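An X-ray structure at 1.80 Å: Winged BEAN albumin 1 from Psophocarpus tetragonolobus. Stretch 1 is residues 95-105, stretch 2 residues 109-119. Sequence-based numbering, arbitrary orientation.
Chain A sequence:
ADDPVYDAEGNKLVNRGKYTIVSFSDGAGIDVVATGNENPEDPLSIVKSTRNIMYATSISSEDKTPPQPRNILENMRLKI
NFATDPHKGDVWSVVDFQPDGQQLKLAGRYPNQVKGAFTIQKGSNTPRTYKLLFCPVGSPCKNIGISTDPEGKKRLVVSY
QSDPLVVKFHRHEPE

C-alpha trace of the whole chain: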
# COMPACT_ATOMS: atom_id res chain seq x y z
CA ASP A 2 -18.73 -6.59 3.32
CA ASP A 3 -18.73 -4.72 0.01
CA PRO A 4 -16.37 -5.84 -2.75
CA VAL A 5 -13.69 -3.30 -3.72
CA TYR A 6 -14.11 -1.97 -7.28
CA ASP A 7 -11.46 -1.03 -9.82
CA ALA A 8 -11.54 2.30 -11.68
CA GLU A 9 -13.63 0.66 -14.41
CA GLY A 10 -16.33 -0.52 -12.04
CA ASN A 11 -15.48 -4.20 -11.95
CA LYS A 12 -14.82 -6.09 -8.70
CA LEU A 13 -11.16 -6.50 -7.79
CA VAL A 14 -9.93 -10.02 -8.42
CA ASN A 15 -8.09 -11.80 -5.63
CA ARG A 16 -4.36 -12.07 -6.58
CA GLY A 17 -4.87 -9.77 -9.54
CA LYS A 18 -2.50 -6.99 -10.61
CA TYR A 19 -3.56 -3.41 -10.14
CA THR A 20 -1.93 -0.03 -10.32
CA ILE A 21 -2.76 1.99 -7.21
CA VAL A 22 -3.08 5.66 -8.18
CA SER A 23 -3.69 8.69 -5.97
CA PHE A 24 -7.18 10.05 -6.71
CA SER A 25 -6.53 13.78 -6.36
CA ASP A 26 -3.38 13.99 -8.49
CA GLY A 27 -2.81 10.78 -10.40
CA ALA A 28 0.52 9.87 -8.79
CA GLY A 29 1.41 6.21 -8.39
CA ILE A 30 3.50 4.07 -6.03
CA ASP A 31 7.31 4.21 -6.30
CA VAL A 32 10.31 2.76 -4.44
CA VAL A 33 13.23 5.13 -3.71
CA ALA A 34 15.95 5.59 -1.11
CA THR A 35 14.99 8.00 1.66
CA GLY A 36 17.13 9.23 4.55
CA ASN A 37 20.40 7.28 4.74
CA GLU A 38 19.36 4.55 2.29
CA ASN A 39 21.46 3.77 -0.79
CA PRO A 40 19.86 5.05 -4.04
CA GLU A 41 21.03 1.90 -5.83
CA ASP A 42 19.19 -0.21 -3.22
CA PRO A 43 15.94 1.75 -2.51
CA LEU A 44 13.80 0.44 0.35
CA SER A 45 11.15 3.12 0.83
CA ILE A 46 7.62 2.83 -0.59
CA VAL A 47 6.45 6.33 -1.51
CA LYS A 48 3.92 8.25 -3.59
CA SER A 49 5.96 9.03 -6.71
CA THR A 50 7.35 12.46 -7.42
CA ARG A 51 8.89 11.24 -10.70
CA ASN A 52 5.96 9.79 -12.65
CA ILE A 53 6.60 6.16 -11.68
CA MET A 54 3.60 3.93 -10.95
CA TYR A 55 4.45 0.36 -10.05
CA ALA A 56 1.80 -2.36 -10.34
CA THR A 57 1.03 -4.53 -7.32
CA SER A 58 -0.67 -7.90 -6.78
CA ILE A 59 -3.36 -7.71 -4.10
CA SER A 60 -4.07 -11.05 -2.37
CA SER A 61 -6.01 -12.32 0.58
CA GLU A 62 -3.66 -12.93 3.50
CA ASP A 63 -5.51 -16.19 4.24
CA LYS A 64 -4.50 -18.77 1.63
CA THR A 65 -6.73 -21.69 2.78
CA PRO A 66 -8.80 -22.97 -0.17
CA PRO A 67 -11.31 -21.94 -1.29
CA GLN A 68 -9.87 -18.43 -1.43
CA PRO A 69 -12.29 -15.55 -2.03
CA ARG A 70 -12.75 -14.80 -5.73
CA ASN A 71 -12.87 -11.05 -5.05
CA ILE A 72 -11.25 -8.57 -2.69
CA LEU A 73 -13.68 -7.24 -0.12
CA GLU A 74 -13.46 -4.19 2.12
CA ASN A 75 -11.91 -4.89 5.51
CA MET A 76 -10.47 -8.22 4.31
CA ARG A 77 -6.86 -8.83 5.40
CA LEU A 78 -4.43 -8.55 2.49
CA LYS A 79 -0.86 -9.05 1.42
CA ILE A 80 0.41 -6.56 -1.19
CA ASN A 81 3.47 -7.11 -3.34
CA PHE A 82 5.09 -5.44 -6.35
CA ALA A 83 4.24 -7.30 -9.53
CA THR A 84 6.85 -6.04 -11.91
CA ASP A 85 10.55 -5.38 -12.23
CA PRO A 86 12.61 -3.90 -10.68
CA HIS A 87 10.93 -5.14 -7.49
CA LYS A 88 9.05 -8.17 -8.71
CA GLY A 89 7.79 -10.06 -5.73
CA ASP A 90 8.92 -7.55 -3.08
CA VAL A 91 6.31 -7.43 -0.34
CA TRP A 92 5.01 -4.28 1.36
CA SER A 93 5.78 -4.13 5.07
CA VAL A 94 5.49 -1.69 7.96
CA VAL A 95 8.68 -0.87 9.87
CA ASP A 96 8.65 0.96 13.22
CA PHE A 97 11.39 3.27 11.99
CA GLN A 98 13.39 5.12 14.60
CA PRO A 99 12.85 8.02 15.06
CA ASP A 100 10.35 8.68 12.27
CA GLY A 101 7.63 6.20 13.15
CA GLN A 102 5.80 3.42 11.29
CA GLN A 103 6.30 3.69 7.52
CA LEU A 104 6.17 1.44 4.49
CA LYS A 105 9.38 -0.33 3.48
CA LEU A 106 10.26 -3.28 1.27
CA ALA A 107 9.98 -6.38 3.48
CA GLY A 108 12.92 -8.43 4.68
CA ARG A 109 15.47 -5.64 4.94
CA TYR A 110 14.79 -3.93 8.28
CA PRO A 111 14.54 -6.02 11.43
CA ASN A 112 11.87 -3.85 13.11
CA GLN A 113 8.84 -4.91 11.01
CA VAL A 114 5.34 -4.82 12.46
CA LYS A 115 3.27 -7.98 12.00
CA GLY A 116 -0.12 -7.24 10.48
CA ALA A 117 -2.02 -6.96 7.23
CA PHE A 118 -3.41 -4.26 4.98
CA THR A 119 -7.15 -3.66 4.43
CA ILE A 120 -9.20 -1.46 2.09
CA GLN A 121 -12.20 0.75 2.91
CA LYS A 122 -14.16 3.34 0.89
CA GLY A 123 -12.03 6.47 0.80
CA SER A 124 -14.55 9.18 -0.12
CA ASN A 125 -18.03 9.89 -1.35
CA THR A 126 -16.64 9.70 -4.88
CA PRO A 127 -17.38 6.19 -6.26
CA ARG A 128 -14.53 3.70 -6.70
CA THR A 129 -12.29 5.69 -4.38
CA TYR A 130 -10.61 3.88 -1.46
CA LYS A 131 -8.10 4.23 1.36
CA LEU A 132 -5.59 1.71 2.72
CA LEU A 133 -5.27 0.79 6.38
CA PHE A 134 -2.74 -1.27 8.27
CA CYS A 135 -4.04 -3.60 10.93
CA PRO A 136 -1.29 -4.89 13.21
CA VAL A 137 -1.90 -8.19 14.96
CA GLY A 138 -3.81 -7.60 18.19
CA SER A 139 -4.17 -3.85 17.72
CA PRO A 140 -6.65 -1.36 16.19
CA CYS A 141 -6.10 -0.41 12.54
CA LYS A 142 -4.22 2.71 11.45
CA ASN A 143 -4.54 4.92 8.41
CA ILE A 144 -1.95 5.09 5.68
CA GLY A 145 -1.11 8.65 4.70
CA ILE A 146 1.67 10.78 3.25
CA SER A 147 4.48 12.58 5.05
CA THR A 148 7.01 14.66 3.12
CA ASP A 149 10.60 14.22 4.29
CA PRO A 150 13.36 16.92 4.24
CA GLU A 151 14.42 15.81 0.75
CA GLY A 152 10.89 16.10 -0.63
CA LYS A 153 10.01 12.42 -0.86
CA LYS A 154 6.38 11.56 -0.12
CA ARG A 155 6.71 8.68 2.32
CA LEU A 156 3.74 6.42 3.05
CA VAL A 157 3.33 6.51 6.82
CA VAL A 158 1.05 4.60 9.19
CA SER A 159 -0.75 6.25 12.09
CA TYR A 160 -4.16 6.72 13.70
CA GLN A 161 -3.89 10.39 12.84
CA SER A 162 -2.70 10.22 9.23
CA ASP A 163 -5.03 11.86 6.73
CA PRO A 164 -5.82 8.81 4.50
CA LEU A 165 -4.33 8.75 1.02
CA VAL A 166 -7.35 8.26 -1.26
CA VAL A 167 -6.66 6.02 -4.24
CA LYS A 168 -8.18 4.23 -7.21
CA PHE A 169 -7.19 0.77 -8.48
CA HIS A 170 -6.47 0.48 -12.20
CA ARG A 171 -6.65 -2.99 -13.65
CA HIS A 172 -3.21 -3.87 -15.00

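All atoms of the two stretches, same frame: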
# COMPACT_ATOMS: atom_id res chain seq x y z
N VAL A 95 7.52 -0.85 9.00
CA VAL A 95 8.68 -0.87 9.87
C VAL A 95 8.55 0.25 10.91
O VAL A 95 8.21 1.39 10.56
CB VAL A 95 9.98 -0.69 9.03
CG1 VAL A 95 11.22 -0.55 9.92
CG2 VAL A 95 10.14 -1.87 8.05
N ASP A 96 8.74 -0.07 12.18
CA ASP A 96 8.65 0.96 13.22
C ASP A 96 10.02 1.63 13.21
O ASP A 96 10.92 1.32 14.00
CB ASP A 96 8.33 0.35 14.57
CG ASP A 96 7.80 1.37 15.53
OD1 ASP A 96 8.00 2.58 15.29
OD2 ASP A 96 7.14 0.98 16.51
N PHE A 97 10.15 2.56 12.27
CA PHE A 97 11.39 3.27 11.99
C PHE A 97 11.79 4.36 12.96
O PHE A 97 11.13 5.40 13.06
CB PHE A 97 11.30 3.81 10.56
CG PHE A 97 12.63 3.97 9.89
CD1 PHE A 97 13.25 2.88 9.30
CD2 PHE A 97 13.25 5.21 9.84
CE1 PHE A 97 14.48 3.03 8.66
CE2 PHE A 97 14.47 5.37 9.20
CZ PHE A 97 15.09 4.28 8.61
N GLN A 98 12.89 4.13 13.65
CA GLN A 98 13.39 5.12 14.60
C GLN A 98 14.14 6.22 13.84
O GLN A 98 14.96 5.93 12.98
CB GLN A 98 14.32 4.44 15.61
CG GLN A 98 14.75 5.33 16.78
CD GLN A 98 15.81 4.68 17.62
OE1 GLN A 98 16.87 4.30 17.11
NE2 GLN A 98 15.53 4.50 18.91
N PRO A 99 13.83 7.50 14.11
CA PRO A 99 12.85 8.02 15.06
C PRO A 99 11.60 8.54 14.36
O PRO A 99 10.78 9.20 14.98
CB PRO A 99 13.59 9.17 15.69
CG PRO A 99 14.28 9.77 14.49
CD PRO A 99 14.75 8.57 13.68
N ASP A 100 11.46 8.21 13.09
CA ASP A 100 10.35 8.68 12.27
C ASP A 100 8.99 8.13 12.63
O ASP A 100 8.03 8.88 12.64
CB ASP A 100 10.63 8.39 10.79
CG ASP A 100 11.91 9.02 10.32
OD1 ASP A 100 12.13 10.21 10.63
OD2 ASP A 100 12.71 8.33 9.67
N GLY A 101 8.90 6.82 12.82
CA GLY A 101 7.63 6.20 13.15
C GLY A 101 7.39 5.06 12.17
O GLY A 101 8.28 4.71 11.40
N GLN A 102 6.17 4.51 12.19
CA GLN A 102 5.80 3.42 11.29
C GLN A 102 5.60 3.92 9.86
O GLN A 102 4.84 4.86 9.63
CB GLN A 102 4.54 2.70 11.80
CG GLN A 102 4.72 2.20 13.22
CD GLN A 102 3.61 1.28 13.70
OE1 GLN A 102 3.70 0.74 14.80
NE2 GLN A 102 2.58 1.08 12.89
N GLN A 103 6.33 3.31 8.93
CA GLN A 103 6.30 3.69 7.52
C GLN A 103 6.42 2.45 6.68
O GLN A 103 6.87 1.41 7.17
CB GLN A 103 7.49 4.58 7.19
CG GLN A 103 7.80 5.59 8.23
CD GLN A 103 8.85 6.56 7.77
OE1 GLN A 103 9.87 6.18 7.21
NE2 GLN A 103 8.58 7.85 7.98
N LEU A 104 6.09 2.58 5.40
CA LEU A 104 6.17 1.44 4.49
C LEU A 104 7.57 1.24 3.89
O LEU A 104 8.16 2.17 3.34
CB LEU A 104 5.14 1.53 3.36
CG LEU A 104 3.66 1.66 3.74
CD1 LEU A 104 2.82 1.31 2.52
CD2 LEU A 104 3.32 0.74 4.86
N LYS A 105 8.07 0.02 4.00
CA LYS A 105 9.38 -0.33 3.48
C LYS A 105 9.27 -1.67 2.78
O LYS A 105 8.32 -2.44 3.02
CB LYS A 105 10.39 -0.49 4.63
CG LYS A 105 10.61 0.74 5.51
CD LYS A 105 11.43 1.80 4.79
CE LYS A 105 12.06 2.78 5.78
NZ LYS A 105 12.74 3.89 5.05
N ARG A 109 14.23 -6.42 4.90
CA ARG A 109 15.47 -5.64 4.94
C ARG A 109 15.71 -5.07 6.33
O ARG A 109 16.81 -5.17 6.86
CB ARG A 109 15.42 -4.51 3.90
CG ARG A 109 14.78 -4.88 2.56
CD ARG A 109 15.58 -5.92 1.80
NE ARG A 109 15.59 -5.65 0.36
CZ ARG A 109 14.62 -5.97 -0.49
NH1 ARG A 109 13.51 -6.60 -0.08
NH2 ARG A 109 14.75 -5.66 -1.78
N TYR A 110 14.68 -4.48 6.93
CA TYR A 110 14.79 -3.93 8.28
C TYR A 110 14.31 -4.95 9.28
O TYR A 110 13.33 -5.67 9.02
CB TYR A 110 13.93 -2.68 8.42
CG TYR A 110 14.51 -1.52 7.67
CD1 TYR A 110 15.61 -0.83 8.18
CD2 TYR A 110 13.98 -1.11 6.46
CE1 TYR A 110 16.15 0.23 7.51
CE2 TYR A 110 14.52 -0.04 5.76
CZ TYR A 110 15.60 0.62 6.30
OH TYR A 110 16.16 1.67 5.64
N PRO A 111 14.97 -5.03 10.44
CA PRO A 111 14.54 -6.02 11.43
C PRO A 111 13.27 -5.64 12.19
O PRO A 111 12.51 -6.52 12.60
CB PRO A 111 15.76 -6.13 12.34
CG PRO A 111 16.32 -4.72 12.33
CD PRO A 111 16.21 -4.35 10.87
N ASN A 112 13.03 -4.35 12.35
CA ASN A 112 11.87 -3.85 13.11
C ASN A 112 10.52 -3.75 12.37
O ASN A 112 9.85 -2.71 12.40
CB ASN A 112 12.20 -2.52 13.84
CG ASN A 112 13.05 -1.54 12.99
OD1 ASN A 112 13.72 -1.94 12.02
ND2 ASN A 112 13.04 -0.27 13.38
N GLN A 113 10.11 -4.85 11.74
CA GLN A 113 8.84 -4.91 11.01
C GLN A 113 7.70 -5.22 11.96
O GLN A 113 7.85 -5.99 12.91
CB GLN A 113 8.89 -5.96 9.91
CG GLN A 113 9.69 -5.54 8.70
CD GLN A 113 9.84 -6.64 7.66
OE1 GLN A 113 10.77 -6.61 6.87
NE2 GLN A 113 8.91 -7.59 7.63
N VAL A 114 6.55 -4.63 11.67
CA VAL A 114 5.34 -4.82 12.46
C VAL A 114 4.47 -5.89 11.80
O VAL A 114 4.15 -5.78 10.62
CB VAL A 114 4.55 -3.50 12.51
CG1 VAL A 114 3.29 -3.66 13.40
CG2 VAL A 114 5.46 -2.38 13.01
N LYS A 115 4.11 -6.93 12.55
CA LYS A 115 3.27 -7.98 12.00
C LYS A 115 1.84 -7.46 11.86
O LYS A 115 1.31 -6.84 12.77
CB LYS A 115 3.30 -9.20 12.92
CG LYS A 115 4.59 -9.97 12.85
N GLY A 116 1.23 -7.71 10.71
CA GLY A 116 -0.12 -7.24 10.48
C GLY A 116 -0.43 -7.38 9.02
O GLY A 116 0.39 -7.91 8.26
N ALA A 117 -1.58 -6.87 8.61
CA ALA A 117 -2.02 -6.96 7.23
C ALA A 117 -2.64 -5.65 6.83
O ALA A 117 -2.96 -4.83 7.68
CB ALA A 117 -3.06 -8.09 7.06
N PHE A 118 -2.81 -5.46 5.52
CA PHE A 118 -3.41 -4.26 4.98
C PHE A 118 -4.87 -4.53 4.71
O PHE A 118 -5.23 -5.68 4.52
CB PHE A 118 -2.72 -3.89 3.66
CG PHE A 118 -1.29 -3.47 3.82
CD1 PHE A 118 -0.98 -2.18 4.19
CD2 PHE A 118 -0.26 -4.39 3.65
CE1 PHE A 118 0.35 -1.79 4.40
CE2 PHE A 118 1.06 -4.02 3.85
CZ PHE A 118 1.37 -2.71 4.23
N THR A 119 -5.72 -3.51 4.78
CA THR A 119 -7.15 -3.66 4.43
C THR A 119 -7.56 -2.45 3.59
O THR A 119 -6.83 -1.44 3.53
CB THR A 119 -8.11 -3.78 5.66
OG1 THR A 119 -8.10 -2.56 6.41
CG2 THR A 119 -7.71 -4.91 6.56

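The contact between residues 95-105 and 109-119 of winged bean albumin 1 is a short antiparallel strand contact, with one backbone hydrogen bond across it and accompanied by side chains that pack beside it. It illustrates a general principle: side-chain packing can add to a brief strand pairing.

The register is set by Val95 and Gln113, a non-hydrogen-bonded antiparallel pair whose CA atoms lie 4.2 Å apart. Their side chains share one face of the sheet, and Val95 CG2 rests 3.8 Å from Gln113 CG. Bonding falls next to this pair, where Asp96 N donates to Asn112 O at 2.9 Å with good linearity. The same carbonyl also receives a CA-H...O contact, with Val95 CA 3.3 Å from Asn112 O. Asn112 then answers with its side chain: Asn112 ND2 reaches Asp96 O at 2.7 Å, but the bent angle of 122° makes this a weak bond despite its shortness. One residue thus engages Asp96 through its backbone carbonyl and its side-chain amide.

Within the first stretch, Val95 and Gln103 exchange backbone bonds, N to O in each direction, so Val95 is also bonded to Gln103 within its own stretch.

Tyr110 is the centre of one side-chain cluster. Phe97 directs its ring edge at the Tyr110 face, with perpendicular planes and centroids 5.2 Å apart, an arrangement that sets the slightly positive ring hydrogens against the π cloud. Val95 CG1 packs 3.8 Å from Tyr110 CB, while the aliphatic part of Lys105 contributes too, its CD lying 3.7 Å from Tyr110 CE2. Farther along, Leu104 CD2 meets the edge of the Phe118 ring at CE1, 3.9 Å away, a purely apolar contact separate from the Tyr110 cluster. Together the two stretches bury 501 Å², both sides summed.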